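Local structure of nisin immunity protein (Lactococcus lactis subsp. lactis, 5XHB) at residues Val10-Asp13 against Asn19-Tyr22; Gly15-Phe20 against Lys55-Leu60; Val161-Ser166 against Lys170-Ser175; Asp128-Asp133 against Thr192-Gly197. The protein is a lipoprotein of the cell membrane involved in the immunity of its producer to nisin supplied from outside. One frame throughout, in Å; residues are numbered along the deposited sequence.

Contact 1: Val10-Asp13 against Asn19-Tyr22; sequences VRFD and NFIY
The first beta hairpin of the chain pairs strand 11-12 with strand 19-22 in antiparallel fashion, at the rim of the N-terminal sheet. Arg11 and Ile21 form a hydrogen-bonded pair: Arg11 N donates to Ile21 O at 3.0 Å, nearly straight and in the carbonyl plane, and Ile21 N returns a bond to Arg11 O at 2.9 Å. A third backbone bond, Asp13 N to Asn19 O at 2.8 Å, closes the end nearer the connecting loop. Between them Phe12 and Phe20 make a non-hydrogen-bonded pair whose side chains lie on the same face. Phe20 CB sits 3.7 Å from the centroid of the Phe12 ring, only 8° off its normal, a CH-pi contact over the face. The two rings are inclined at 32° with centroids 5.0 Å apart. Val10 extends this apolar strip, CG1 against Phe20 CD2 and CG2 against Tyr22 CD1; Ile75 of strand 67-78 and Met85 of strand 83-87 also pack on it. On the other face, the end of Arg11 runs obliquely past Ile21, Arg11 NH2 being 3.8 Å from Ile21 CG2. Beside the last backbone bond a water donates to Asp13 OD2 and accepts from Asn19 ND2, joining a carboxylate and an amide whose planes are 80° apart. The chemistry thus divides by place: the face of Phe12 and Phe20 is aromatic, the other pairs Arg11 with Ile21, and at the loop end a water links Asp13 to Asn19.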
loop_
_atom_site.group_PDB
_atom_site.type_symbol
_atom_site.label_atom_id
_atom_site.label_comp_id
_atom_site.label_asym_id
_atom_site.label_seq_id
_atom_site.Cartn_x
_atom_site.Cartn_y
_atom_site.Cartn_z
ATOM N N VAL A 10 -7.016 21.317 -9.179
ATOM C CA VAL A 10 -6.278 20.185 -8.619
ATOM C C VAL A 10 -5.431 20.602 -7.420
ATOM O O VAL A 10 -4.471 21.361 -7.556
ATOM C CB VAL A 10 -5.370 19.529 -9.670
ATOM C CG1 VAL A 10 -4.599 18.378 -9.051
ATOM C CG2 VAL A 10 -6.186 19.043 -10.842
ATOM N N ARG A 11 -5.794 20.107 -6.243
ATOM C CA ARG A 11 -5.081 20.437 -5.019
ATOM C C ARG A 11 -4.643 19.196 -4.268
ATOM O O ARG A 11 -5.475 18.448 -3.764
ATOM C CB ARG A 11 -5.954 21.291 -4.098
ATOM C CG ARG A 11 -6.058 22.750 -4.499
ATOM C CD ARG A 11 -7.132 23.476 -3.685
ATOM N NE ARG A 11 -8.480 23.025 -4.036
ATOM C CZ ARG A 11 -9.205 22.174 -3.312
ATOM N NH1 ARG A 11 -8.726 21.679 -2.176
ATOM N NH2 ARG A 11 -10.419 21.823 -3.721
ATOM N N PHE A 12 -3.338 18.988 -4.159
ATOM C CA PHE A 12 -2.848 17.868 -3.368
ATOM C C PHE A 12 -2.971 18.166 -1.886
ATOM O O PHE A 12 -2.794 19.313 -1.469
ATOM C CB PHE A 12 -1.400 17.533 -3.740
ATOM C CG PHE A 12 -1.301 16.574 -4.883
ATOM C CD1 PHE A 12 -1.515 17.008 -6.183
ATOM C CD2 PHE A 12 -1.044 15.228 -4.656
ATOM C CE1 PHE A 12 -1.457 16.122 -7.241
ATOM C CE2 PHE A 12 -0.990 14.340 -5.711
ATOM C CZ PHE A 12 -1.190 14.788 -7.002
ATOM N N ASP A 13 -3.305 17.137 -1.108
ATOM C CA ASP A 13 -3.322 17.237 0.352
ATOM C C ASP A 13 -1.948 17.634 0.867
ATOM O O ASP A 13 -0.930 17.235 0.301
ATOM C CB ASP A 13 -3.738 15.915 0.999
ATOM C CG ASP A 13 -5.186 15.558 0.732
ATOM O OD1 ASP A 13 -5.934 16.399 0.183
ATOM O OD2 ASP A 13 -5.583 14.430 1.096
ATOM N N ASN A 19 -2.400 11.938 -2.730
ATOM C CA ASN A 19 -3.805 12.217 -2.440
ATOM C C ASN A 19 -4.200 13.652 -2.779
ATOM O O ASN A 19 -3.538 14.618 -2.362
ATOM C CB ASN A 19 -4.118 11.919 -0.966
ATOM C CG ASN A 19 -3.807 10.483 -0.580
ATOM O OD1 ASN A 19 -3.630 9.621 -1.433
ATOM N ND2 ASN A 19 -3.741 10.223 0.716
ATOM N N PHE A 20 -5.274 13.801 -3.543
ATOM C CA PHE A 20 -5.652 15.131 -3.994
ATOM C C PHE A 20 -7.141 15.290 -4.213
ATOM O O PHE A 20 -7.906 14.322 -4.214
ATOM C CB PHE A 20 -4.895 15.482 -5.284
ATOM C CG PHE A 20 -5.280 14.639 -6.478
ATOM C CD1 PHE A 20 -4.690 13.395 -6.691
ATOM C CD2 PHE A 20 -6.202 15.110 -7.405
ATOM C CE1 PHE A 20 -5.021 12.623 -7.796
ATOM C CE2 PHE A 20 -6.551 14.348 -8.512
ATOM C CZ PHE A 20 -5.959 13.091 -8.706
ATOM N N ILE A 21 -7.546 16.537 -4.402
ATOM C CA ILE A 21 -8.925 16.839 -4.713
ATOM C C ILE A 21 -8.996 17.508 -6.073
ATOM O O ILE A 21 -8.195 18.389 -6.382
ATOM C CB ILE A 21 -9.547 17.746 -3.646
ATOM C CG1 ILE A 21 -9.497 17.043 -2.289
ATOM C CG2 ILE A 21 -10.965 18.103 -4.020
ATOM C CD1 ILE A 21 -9.851 17.945 -1.120
ATOM N N TYR A 22 -9.943 17.080 -6.890
ATOM C CA TYR A 22 -10.129 17.676 -8.197
ATOM C C TYR A 22 -11.622 17.774 -8.483
ATOM O O TYR A 22 -12.346 16.784 -8.384
ATOM C CB TYR A 22 -9.402 16.860 -9.272
ATOM C CG TYR A 22 -9.998 17.006 -10.650
ATOM C CD1 TYR A 22 -10.198 18.256 -11.208
ATOM C CD2 TYR A 22 -10.355 15.885 -11.395
ATOM C CE1 TYR A 22 -10.763 18.393 -12.455
ATOM C CE2 TYR A 22 -10.905 16.012 -12.655
ATOM C CZ TYR A 22 -11.105 17.271 -13.179
ATOM O OH TYR A 22 -11.656 17.413 -14.433
HETATM O O HOH W 1 -3.864 12.784 2.453
#

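Contact 2: Gly15-Phe20 against Lys55-Leu60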
loop_
_atom_site.group_PDB
_atom_site.type_symbol
_atom_site.label_atom_id
_atom_site.label_comp_id
_atom_site.label_asym_id
_atom_site.label_seq_id
_atom_site.Cartn_x
_atom_site.Cartn_y
_atom_site.Cartn_z
ATOM N N GLY A 15 1.471 17.666 2.478
ATOM C CA GLY A 15 2.378 16.579 2.798
ATOM C C GLY A 15 2.230 15.301 1.976
ATOM O O GLY A 15 2.957 14.345 2.206
ATOM N N SER A 16 1.305 15.278 1.019
ATOM C CA SER A 16 1.075 14.073 0.215
ATOM C C SER A 16 1.590 14.216 -1.213
ATOM O O SER A 16 1.494 15.291 -1.795
ATOM C CB SER A 16 -0.426 13.726 0.172
ATOM O OG SER A 16 -0.654 12.506 -0.532
ATOM N N TYR A 17 2.125 13.137 -1.783
ATOM C CA TYR A 17 2.375 13.142 -3.221
ATOM C C TYR A 17 1.378 12.245 -3.976
ATOM O O TYR A 17 1.518 12.058 -5.181
ATOM C CB TYR A 17 3.819 12.717 -3.542
ATOM C CG TYR A 17 4.210 11.373 -3.003
ATOM C CD1 TYR A 17 4.715 11.245 -1.719
ATOM C CD2 TYR A 17 4.067 10.227 -3.771
ATOM C CE1 TYR A 17 5.071 10.009 -1.212
ATOM C CE2 TYR A 17 4.413 8.981 -3.271
ATOM C CZ TYR A 17 4.915 8.882 -1.992
ATOM O OH TYR A 17 5.267 7.654 -1.486
ATOM N N THR A 18 0.357 11.716 -3.297
ATOM C CA THR A 18 -0.609 10.855 -3.998
ATOM C C THR A 18 -2.071 11.289 -3.837
ATOM O O THR A 18 -2.902 11.026 -4.713
ATOM C CB THR A 18 -0.503 9.377 -3.549
ATOM O OG1 THR A 18 -0.799 9.261 -2.153
ATOM C CG2 THR A 18 0.886 8.807 -3.819
ATOM N N ASN A 19 -2.400 11.938 -2.730
ATOM C CA ASN A 19 -3.805 12.217 -2.440
ATOM C C ASN A 19 -4.200 13.652 -2.779
ATOM O O ASN A 19 -3.538 14.618 -2.362
ATOM C CB ASN A 19 -4.118 11.919 -0.966
ATOM C CG ASN A 19 -3.807 10.483 -0.580
ATOM O OD1 ASN A 19 -3.630 9.621 -1.433
ATOM N ND2 ASN A 19 -3.741 10.223 0.716
ATOM N N PHE A 20 -5.274 13.801 -3.543
ATOM C CA PHE A 20 -5.652 15.131 -3.994
ATOM C C PHE A 20 -7.141 15.290 -4.213
ATOM O O PHE A 20 -7.906 14.322 -4.214
ATOM C CB PHE A 20 -4.895 15.482 -5.284
ATOM C CG PHE A 20 -5.280 14.639 -6.478
ATOM C CD1 PHE A 20 -4.690 13.395 -6.691
ATOM C CD2 PHE A 20 -6.202 15.110 -7.405
ATOM C CE1 PHE A 20 -5.021 12.623 -7.796
ATOM C CE2 PHE A 20 -6.551 14.348 -8.512
ATOM C CZ PHE A 20 -5.959 13.091 -8.706
ATOM N N LYS A 55 13.262 7.888 1.922
ATOM C CA LYS A 55 13.260 7.087 3.145
ATOM C C LYS A 55 12.053 7.393 4.026
ATOM O O LYS A 55 11.362 6.484 4.482
ATOM C CB LYS A 55 14.555 7.304 3.937
ATOM C CG LYS A 55 15.580 6.184 3.768
ATOM C CD LYS A 55 16.813 6.422 4.636
ATOM C CE LYS A 55 17.776 5.243 4.586
ATOM N NZ LYS A 55 18.932 5.435 5.511
ATOM N N SER A 56 11.797 8.671 4.263
ATOM C CA SER A 56 10.704 9.061 5.136
ATOM C C SER A 56 9.420 9.340 4.355
ATOM O O SER A 56 8.354 9.519 4.948
ATOM C CB SER A 56 11.092 10.291 5.949
ATOM O OG SER A 56 11.227 11.421 5.111
ATOM N N GLU A 57 9.536 9.387 3.028
ATOM C CA GLU A 57 8.418 9.710 2.137
ATOM C C GLU A 57 7.781 11.039 2.519
ATOM O O GLU A 57 6.610 11.290 2.238
ATOM C CB GLU A 57 7.394 8.576 2.125
ATOM C CG GLU A 57 7.923 7.326 1.425
ATOM C CD GLU A 57 6.877 6.244 1.253
ATOM O OE1 GLU A 57 5.800 6.346 1.884
ATOM O OE2 GLU A 57 7.134 5.290 0.484
ATOM N N LYS A 58 8.576 11.898 3.146
ATOM C CA LYS A 58 8.135 13.232 3.514
ATOM C C LYS A 58 8.509 14.233 2.427
ATOM O O LYS A 58 9.499 14.056 1.722
ATOM C CB LYS A 58 8.741 13.638 4.859
ATOM C CG LYS A 58 8.162 12.858 6.040
ATOM C CD LYS A 58 9.047 12.939 7.280
ATOM C CE LYS A 58 8.540 11.997 8.374
ATOM N NZ LYS A 58 9.491 11.868 9.520
ATOM N N LEU A 59 7.694 15.270 2.277
ATOM C CA LEU A 59 7.981 16.321 1.315
ATOM C C LEU A 59 9.174 17.145 1.790
ATOM O O LEU A 59 9.325 17.386 2.989
ATOM C CB LEU A 59 6.761 17.214 1.110
ATOM C CG LEU A 59 5.539 16.517 0.518
ATOM C CD1 LEU A 59 4.512 17.543 0.063
ATOM C CD2 LEU A 59 5.943 15.617 -0.636
ATOM N N LEU A 60 10.019 17.558 0.847
ATOM C CA LEU A 60 11.180 18.393 1.143
ATOM C C LEU A 60 11.077 19.714 0.394
ATOM O O LEU A 60 10.355 19.820 -0.598
ATOM C CB LEU A 60 12.482 17.677 0.763
ATOM C CG LEU A 60 12.714 16.277 1.331
ATOM C CD1 LEU A 60 13.784 15.544 0.543
ATOM C CD2 LEU A 60 13.097 16.345 2.796
HETATM O O HOH W 2 4.345 12.228 1.233
HETATM O O HOH W 3 5.020 14.175 4.012
HETATM O O HOH W 4 6.792 4.682 -2.106
#
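Tyr17 reaches from the loop of the first beta hairpin, just before strand 19-22, to the turn ahead of strand 59-60 at the far edge of the same antiparallel sheet. Its CB points toward the 55-60 segment, and chi1 of 57° sets CG between the backbone N and the carbonyl carbon. The ring then runs toward Glu57. Tyr17 CE1 lies 4.0 Å from Glu57 O, which meets the ring at its edge and near its plane. At the tip, Tyr17 OH stands by the carboxylate of Glu57, 3.5 Å from Glu57 CD and at nearly equal distances from both oxygens, with ring and carboxylate planes almost perpendicular at 88°. Water takes part here: one molecule donates to Glu57 OE2 and makes at most a long, weak bond to Tyr17 OH. Leu50 and Val52 of strand 39-53 and Leu70 of strand 67-78 pack against the tyrosine.

Earlier in the hairpin loop, Gly15 meets Leu59, whose CD1 comes to 3.6 Å from Gly15 CA. Gly15 has a positive phi of 77°, a conformation favourable to glycine. The Gly15 carbonyl faces two waters that both donate to it: one also donates to Glu57 O, and the other accepts weakly from Leu59 N. The two segments thus meet directly by van der Waals contact and are bridged by water. Behind Tyr17 the hairpin loop is held by Ser16, whose hydroxyl forms an ST turn and an ST motif: Ser16 OG accepts from Thr18 N at 3.0 Å and from Asn19 N at 2.9 Å.

Contact 3: Val161-Ser166 against Lys170-Ser175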
loop_
_atom_site.group_PDB
_atom_site.type_symbol
_atom_site.label_atom_id
_atom_site.label_comp_id
_atom_site.label_asym_id
_atom_site.label_seq_id
_atom_site.Cartn_x
_atom_site.Cartn_y
_atom_site.Cartn_z
ATOM N N VAL A 161 3.211 -21.796 7.906
ATOM C CA VAL A 161 3.008 -22.238 9.266
ATOM C C VAL A 161 4.128 -21.668 10.119
ATOM O O VAL A 161 5.289 -21.645 9.691
ATOM C CB VAL A 161 3.025 -23.773 9.383
ATOM C CG1 VAL A 161 2.921 -24.176 10.843
ATOM C CG2 VAL A 161 1.900 -24.405 8.545
ATOM N N ARG A 162 3.788 -21.202 11.315
ATOM C CA ARG A 162 4.800 -20.892 12.319
ATOM C C ARG A 162 4.364 -21.534 13.622
ATOM O O ARG A 162 3.209 -21.438 14.016
ATOM C CB ARG A 162 5.001 -19.375 12.516
ATOM C CG ARG A 162 5.536 -18.614 11.306
ATOM C CD ARG A 162 6.988 -19.004 10.989
ATOM N NE ARG A 162 7.530 -18.253 9.859
ATOM C CZ ARG A 162 7.365 -18.595 8.583
ATOM N NH1 ARG A 162 6.662 -19.680 8.265
ATOM N NH2 ARG A 162 7.895 -17.850 7.622
ATOM N N VAL A 163 5.310 -22.183 14.281
ATOM C CA VAL A 163 5.143 -22.643 15.642
ATOM C C VAL A 163 6.103 -21.798 16.455
ATOM O O VAL A 163 7.304 -21.769 16.162
ATOM C CB VAL A 163 5.480 -24.136 15.796
ATOM C CG1 VAL A 163 5.439 -24.545 17.268
ATOM C CG2 VAL A 163 4.531 -24.991 14.949
ATOM N N PHE A 164 5.597 -21.095 17.457
ATOM C CA PHE A 164 6.435 -20.097 18.104
ATOM C C PHE A 164 6.186 -20.064 19.589
ATOM O O PHE A 164 5.169 -20.544 20.060
ATOM C CB PHE A 164 6.227 -18.696 17.494
ATOM C CG PHE A 164 4.787 -18.236 17.456
ATOM C CD1 PHE A 164 4.216 -17.598 18.544
ATOM C CD2 PHE A 164 4.016 -18.427 16.312
ATOM C CE1 PHE A 164 2.887 -17.154 18.504
ATOM C CE2 PHE A 164 2.684 -18.003 16.264
ATOM C CZ PHE A 164 2.121 -17.367 17.359
ATOM N N ASP A 165 7.157 -19.530 20.322
ATOM C CA ASP A 165 6.997 -19.313 21.750
ATOM C C ASP A 165 5.812 -18.403 21.981
ATOM O O ASP A 165 5.763 -17.307 21.436
ATOM C CB ASP A 165 8.263 -18.691 22.347
ATOM C CG ASP A 165 8.225 -18.645 23.857
ATOM O OD1 ASP A 165 7.369 -17.915 24.403
ATOM O OD2 ASP A 165 9.050 -19.341 24.490
ATOM N N SER A 166 4.865 -18.840 22.800
ATOM C CA SER A 166 3.623 -18.088 22.983
ATOM C C SER A 166 3.830 -16.685 23.538
ATOM O O SER A 166 3.050 -15.780 23.254
ATOM C CB SER A 166 2.677 -18.855 23.901
ATOM O OG SER A 166 2.357 -20.113 23.346
ATOM N N LYS A 170 9.041 -15.929 19.115
ATOM C CA LYS A 170 10.162 -16.479 18.360
ATOM C C LYS A 170 9.818 -17.848 17.810
ATOM O O LYS A 170 9.374 -18.718 18.548
ATOM C CB LYS A 170 11.417 -16.571 19.228
ATOM C CG LYS A 170 11.915 -15.237 19.742
ATOM C CD LYS A 170 13.239 -15.403 20.505
ATOM C CE LYS A 170 13.757 -14.053 20.963
ATOM N NZ LYS A 170 15.055 -14.114 21.747
ATOM N N SER A 171 10.055 -18.045 16.518
ATOM C CA SER A 171 9.643 -19.281 15.878
ATOM C C SER A 171 10.555 -20.418 16.240
ATOM O O SER A 171 11.723 -20.233 16.588
ATOM C CB SER A 171 9.612 -19.139 14.358
ATOM O OG SER A 171 10.887 -18.773 13.890
ATOM N N ILE A 172 9.997 -21.608 16.127
ATOM C CA ILE A 172 10.686 -22.853 16.410
ATOM C C ILE A 172 10.810 -23.623 15.100
ATOM O O ILE A 172 9.821 -23.770 14.376
ATOM C CB ILE A 172 9.910 -23.648 17.466
ATOM C CG1 ILE A 172 9.909 -22.858 18.774
ATOM C CG2 ILE A 172 10.499 -25.042 17.652
ATOM C CD1 ILE A 172 8.740 -23.125 19.658
ATOM N N PRO A 173 12.030 -24.081 14.767
ATOM C CA PRO A 173 12.228 -24.758 13.477
ATOM C C PRO A 173 11.483 -26.083 13.412
ATOM O O PRO A 173 11.309 -26.740 14.434
ATOM C CB PRO A 173 13.750 -24.973 13.412
ATOM C CG PRO A 173 14.220 -24.882 14.834
ATOM C CD PRO A 173 13.294 -23.911 15.511
ATOM N N ARG A 174 11.059 -26.470 12.213
ATOM C CA ARG A 174 10.250 -27.668 12.038
ATOM C C ARG A 174 10.901 -28.915 12.618
ATOM O O ARG A 174 10.212 -29.825 13.085
ATOM C CB ARG A 174 9.955 -27.899 10.561
ATOM C CG ARG A 174 9.066 -29.079 10.317
ATOM C CD ARG A 174 8.944 -29.346 8.845
ATOM N NE ARG A 174 7.917 -28.515 8.243
ATOM C CZ ARG A 174 6.626 -28.828 8.237
ATOM N NH1 ARG A 174 6.210 -29.943 8.815
ATOM N NH2 ARG A 174 5.751 -28.015 7.663
ATOM N N SER A 175 12.229 -28.949 12.590
ATOM C CA SER A 175 12.972 -30.105 13.083
ATOM C C SER A 175 12.803 -30.320 14.593
ATOM O O SER A 175 13.145 -31.382 15.114
ATOM C CB SER A 175 14.453 -29.966 12.735
ATOM O OG SER A 175 15.012 -28.799 13.317
HETATM O O HOH W 5 8.036 -22.130 13.024
#
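Ile172 and Val163 bury the most surface here, and a short backbone bond runs between them. Ile172 N donates to Val163 O at 2.7 Å, the nitrogen lying nearly along the C=O axis, with an N-H...O angle of 152°. Ser171 CA comes to 3.4 Å from the same oxygen in a CA-H...O contact. Beside this bond the side chains touch loosely: Val163 CG1 is 4.3 Å from Ile172 CD1, and that methyl also lies against the backbone at Phe164 C and Asp165 N. In Ile172 the CG1 branch is anti to the carbonyl carbon (chi1 -64°), which carries CD1 back over the strand. Trp177 backs this patch, its side chain against Val163 and its NE1 bonded to Ile172 O.

Lys170, with less surface buried, takes part through its carbonyl, while its extended side chain starts away from the strand. Asp165 N donates to Lys170 O at 3.0 Å, tilted 30° from the carbonyl plane, and Phe164 CB lies 3.3 Å from that oxygen. With the Val163 bond this gives a single beta bridge of Phe164 with Ser171, where the chain turns back on strand 151-165, an outermost strand of the C-terminal sheet within this chain. The reversal is tightened by Asp165, whose OD1 accepts from the backbone N of both Val167 and Ser168. Phe164 is also bonded through its backbone to Thr192 of strand 191-202. Further back along strand 151-165, a water accepts from Val163 N at 3.0 Å and donates to Ile172 O at 2.8 Å.

Contact 4: Asp128-Asp133 against Thr192-Gly197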
loop_
_atom_site.group_PDB
_atom_site.type_symbol
_atom_site.label_atom_id
_atom_site.label_comp_id
_atom_site.label_asym_id
_atom_site.label_seq_id
_atom_site.Cartn_x
_atom_site.Cartn_y
_atom_site.Cartn_z
ATOM N N ASP A 128 9.635 -12.098 14.939
ATOM C CA ASP A 128 8.399 -12.232 15.706
ATOM C C ASP A 128 7.302 -12.718 14.768
ATOM O O ASP A 128 6.876 -11.992 13.879
ATOM C CB ASP A 128 8.012 -10.895 16.353
ATOM C CG ASP A 128 6.798 -10.997 17.264
ATOM O OD1 ASP A 128 6.114 -12.035 17.284
ATOM O OD2 ASP A 128 6.501 -10.006 17.958
ATOM N N SER A 129 6.849 -13.950 14.968
ATOM C CA SER A 129 5.869 -14.550 14.065
ATOM C C SER A 129 4.500 -13.868 14.120
ATOM O O SER A 129 3.645 -14.122 13.273
ATOM C CB SER A 129 5.713 -16.040 14.381
ATOM O OG SER A 129 6.930 -16.717 14.136
ATOM N N ARG A 130 4.279 -13.022 15.118
ATOM C CA ARG A 130 2.993 -12.345 15.247
ATOM C C ARG A 130 3.011 -11.040 14.471
ATOM O O ARG A 130 2.088 -10.240 14.572
ATOM C CB ARG A 130 2.650 -12.089 16.717
ATOM C CG ARG A 130 2.638 -13.373 17.571
ATOM C CD ARG A 130 2.942 -13.081 19.042
ATOM N NE ARG A 130 4.179 -12.310 19.211
ATOM C CZ ARG A 130 4.623 -11.849 20.375
ATOM N NH1 ARG A 130 3.940 -12.087 21.489
ATOM N NH2 ARG A 130 5.751 -11.153 20.433
ATOM N N LYS A 131 4.063 -10.840 13.681
ATOM C CA LYS A 131 4.215 -9.618 12.903
ATOM C C LYS A 131 4.457 -9.908 11.434
ATOM O O LYS A 131 4.990 -10.957 11.073
ATOM C CB LYS A 131 5.371 -8.770 13.456
ATOM C CG LYS A 131 5.039 -8.118 14.797
ATOM C CD LYS A 131 6.202 -7.277 15.332
ATOM C CE LYS A 131 5.805 -6.580 16.634
ATOM N NZ LYS A 131 6.922 -5.734 17.183
ATOM N N ILE A 132 4.053 -8.963 10.592
ATOM C CA ILE A 132 4.240 -9.069 9.161
ATOM C C ILE A 132 4.982 -7.848 8.653
ATOM O O ILE A 132 4.683 -6.723 9.065
ATOM C CB ILE A 132 2.887 -9.212 8.434
ATOM C CG1 ILE A 132 2.326 -10.605 8.713
ATOM C CG2 ILE A 132 3.048 -9.009 6.926
ATOM C CD1 ILE A 132 1.053 -10.873 8.021
ATOM N N ASP A 133 5.959 -8.083 7.784
ATOM C CA ASP A 133 6.714 -7.004 7.142
ATOM C C ASP A 133 6.093 -6.651 5.794
ATOM O O ASP A 133 5.822 -7.537 4.976
ATOM C CB ASP A 133 8.174 -7.403 6.924
ATOM C CG ASP A 133 8.855 -7.898 8.191
ATOM O OD1 ASP A 133 8.371 -7.610 9.306
ATOM O OD2 ASP A 133 9.882 -8.588 8.056
ATOM N N THR A 192 2.716 -21.915 20.369
ATOM C CA THR A 192 1.492 -21.581 19.655
ATOM C C THR A 192 1.720 -21.846 18.177
ATOM O O THR A 192 2.769 -21.465 17.654
ATOM C CB THR A 192 1.105 -20.101 19.883
ATOM O OG1 THR A 192 0.811 -19.903 21.271
ATOM C CG2 THR A 192 -0.103 -19.706 19.049
ATOM N N GLU A 193 0.775 -22.510 17.513
ATOM C CA GLU A 193 0.855 -22.659 16.061
ATOM C C GLU A 193 -0.128 -21.734 15.353
ATOM O O GLU A 193 -1.331 -21.741 15.639
ATOM C CB GLU A 193 0.590 -24.100 15.604
ATOM C CG GLU A 193 0.586 -24.203 14.064
ATOM C CD GLU A 193 0.489 -25.628 13.511
ATOM O OE1 GLU A 193 0.852 -26.592 14.211
ATOM O OE2 GLU A 193 0.040 -25.780 12.356
ATOM N N TRP A 194 0.391 -20.946 14.413
ATOM C CA TRP A 194 -0.462 -20.158 13.532
ATOM C C TRP A 194 -0.324 -20.659 12.119
ATOM O O TRP A 194 0.785 -20.870 11.639
ATOM C CB TRP A 194 -0.097 -18.678 13.572
ATOM C CG TRP A 194 -0.656 -17.932 14.731
ATOM C CD1 TRP A 194 -1.315 -18.442 15.825
ATOM C CD2 TRP A 194 -0.627 -16.517 14.898
ATOM N NE1 TRP A 194 -1.674 -17.409 16.677
ATOM C CE2 TRP A 194 -1.266 -16.220 16.123
ATOM C CE3 TRP A 194 -0.110 -15.466 14.136
ATOM C CZ2 TRP A 194 -1.411 -14.911 16.594
ATOM C CZ3 TRP A 194 -0.255 -14.166 14.605
ATOM C CH2 TRP A 194 -0.906 -13.903 15.822
ATOM N N ASP A 195 -1.460 -20.842 11.458
ATOM C CA ASP A 195 -1.469 -21.229 10.060
ATOM C C ASP A 195 -1.952 -20.010 9.287
ATOM O O ASP A 195 -3.056 -19.537 9.520
ATOM C CB ASP A 195 -2.376 -22.446 9.847
ATOM C CG ASP A 195 -1.968 -23.625 10.737
ATOM O OD1 ASP A 195 -0.752 -23.876 10.842
ATOM O OD2 ASP A 195 -2.844 -24.276 11.352
ATOM N N TYR A 196 -1.107 -19.486 8.408
ATOM C CA TYR A 196 -1.358 -18.189 7.770
ATOM C C TYR A 196 -1.935 -18.384 6.382
ATOM O O TYR A 196 -1.315 -19.049 5.533
ATOM C CB TYR A 196 -0.074 -17.370 7.649
ATOM C CG TYR A 196 0.703 -17.150 8.929
ATOM C CD1 TYR A 196 1.353 -18.204 9.562
ATOM C CD2 TYR A 196 0.847 -15.877 9.462
ATOM C CE1 TYR A 196 2.097 -18.001 10.728
ATOM C CE2 TYR A 196 1.587 -15.665 10.636
ATOM C CZ TYR A 196 2.217 -16.740 11.250
ATOM O OH TYR A 196 2.952 -16.555 12.402
ATOM N N GLY A 197 -3.096 -17.790 6.140
ATOM C CA GLY A 197 -3.765 -17.955 4.862
ATOM C C GLY A 197 -3.647 -16.735 3.960
ATOM O O GLY A 197 -2.547 -16.256 3.679
#
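Tyr196 and Trp194, alternate residues of strand 191-202 with CB on the same side, both point at a type I beta turn, Asp128 to Lys131, that leads into strand 131-134 of the same antiparallel C-terminal sheet. The tyrosine meets the turn with its phenol end. Tyr196 OH donates to Ser129 O at 2.7 Å, and that oxygen lies near the plane of the ring, at its edge; seen from the acceptor, the hydroxyl sits 35° above the carbonyl plane. Ser129 CB also touches Tyr196 OH, at 3.4 Å, so the buried phenol is held by a polar and an apolar part of one residue. The indole, which has Tyr196 CE2 at its edge, presents its six-membered ring to Arg130. Trp194 CZ3 lies 3.8 Å from Arg130 CA, and Trp194 CH2 lies 4.0 Å from Arg130 CG. The guanidinium plane is inclined 54° to the indole, and the aliphatic part of the arginine does the touching. Beyond CG the chain bends at chi3 (-53°) and carries the charged group back to its own turn.

Phe164 of strand 151-165 meets the indole edge-to-face and packs on Ser129, and Ile141 and Ile215 also lie against Trp194. On the strand's side only side chains reach the turn, the nearest CA atoms, those of Ser129 and Trp194, being 8.5 Å apart. The turn is braced from within: Asp128 OD1 accepts from Arg130 N, an Asx turn, while Arg130 grips the carboxylate side-on, NE bonding to the syn lone pair of Asp128 OD1 at 2.7 Å and NH2 to OD2.

Overall arrangement
Contacts 1 and 2 belong to the N-terminal sheet and share Asn19 and Phe20; contacts 3 and 4 belong to the C-terminal sheet, on the opposite side of the chain's centre. Contacts 1, 2 and 3 are surface contacts, and contact 4 is partly buried. Contacts 1 and 3 are local reversals fastened by backbone bonds, whereas contacts 2 and 4 join parts far apart in sequence, contact 2 by apolar touch and water, contact 4 by a direct phenol-to-carbonyl bond. Contact 3 is nested inside the loop closed by contact 4, their centres about 9 Å apart, and Phe164 O lies 2.8 Å from Thr192 N where their strands adjoin.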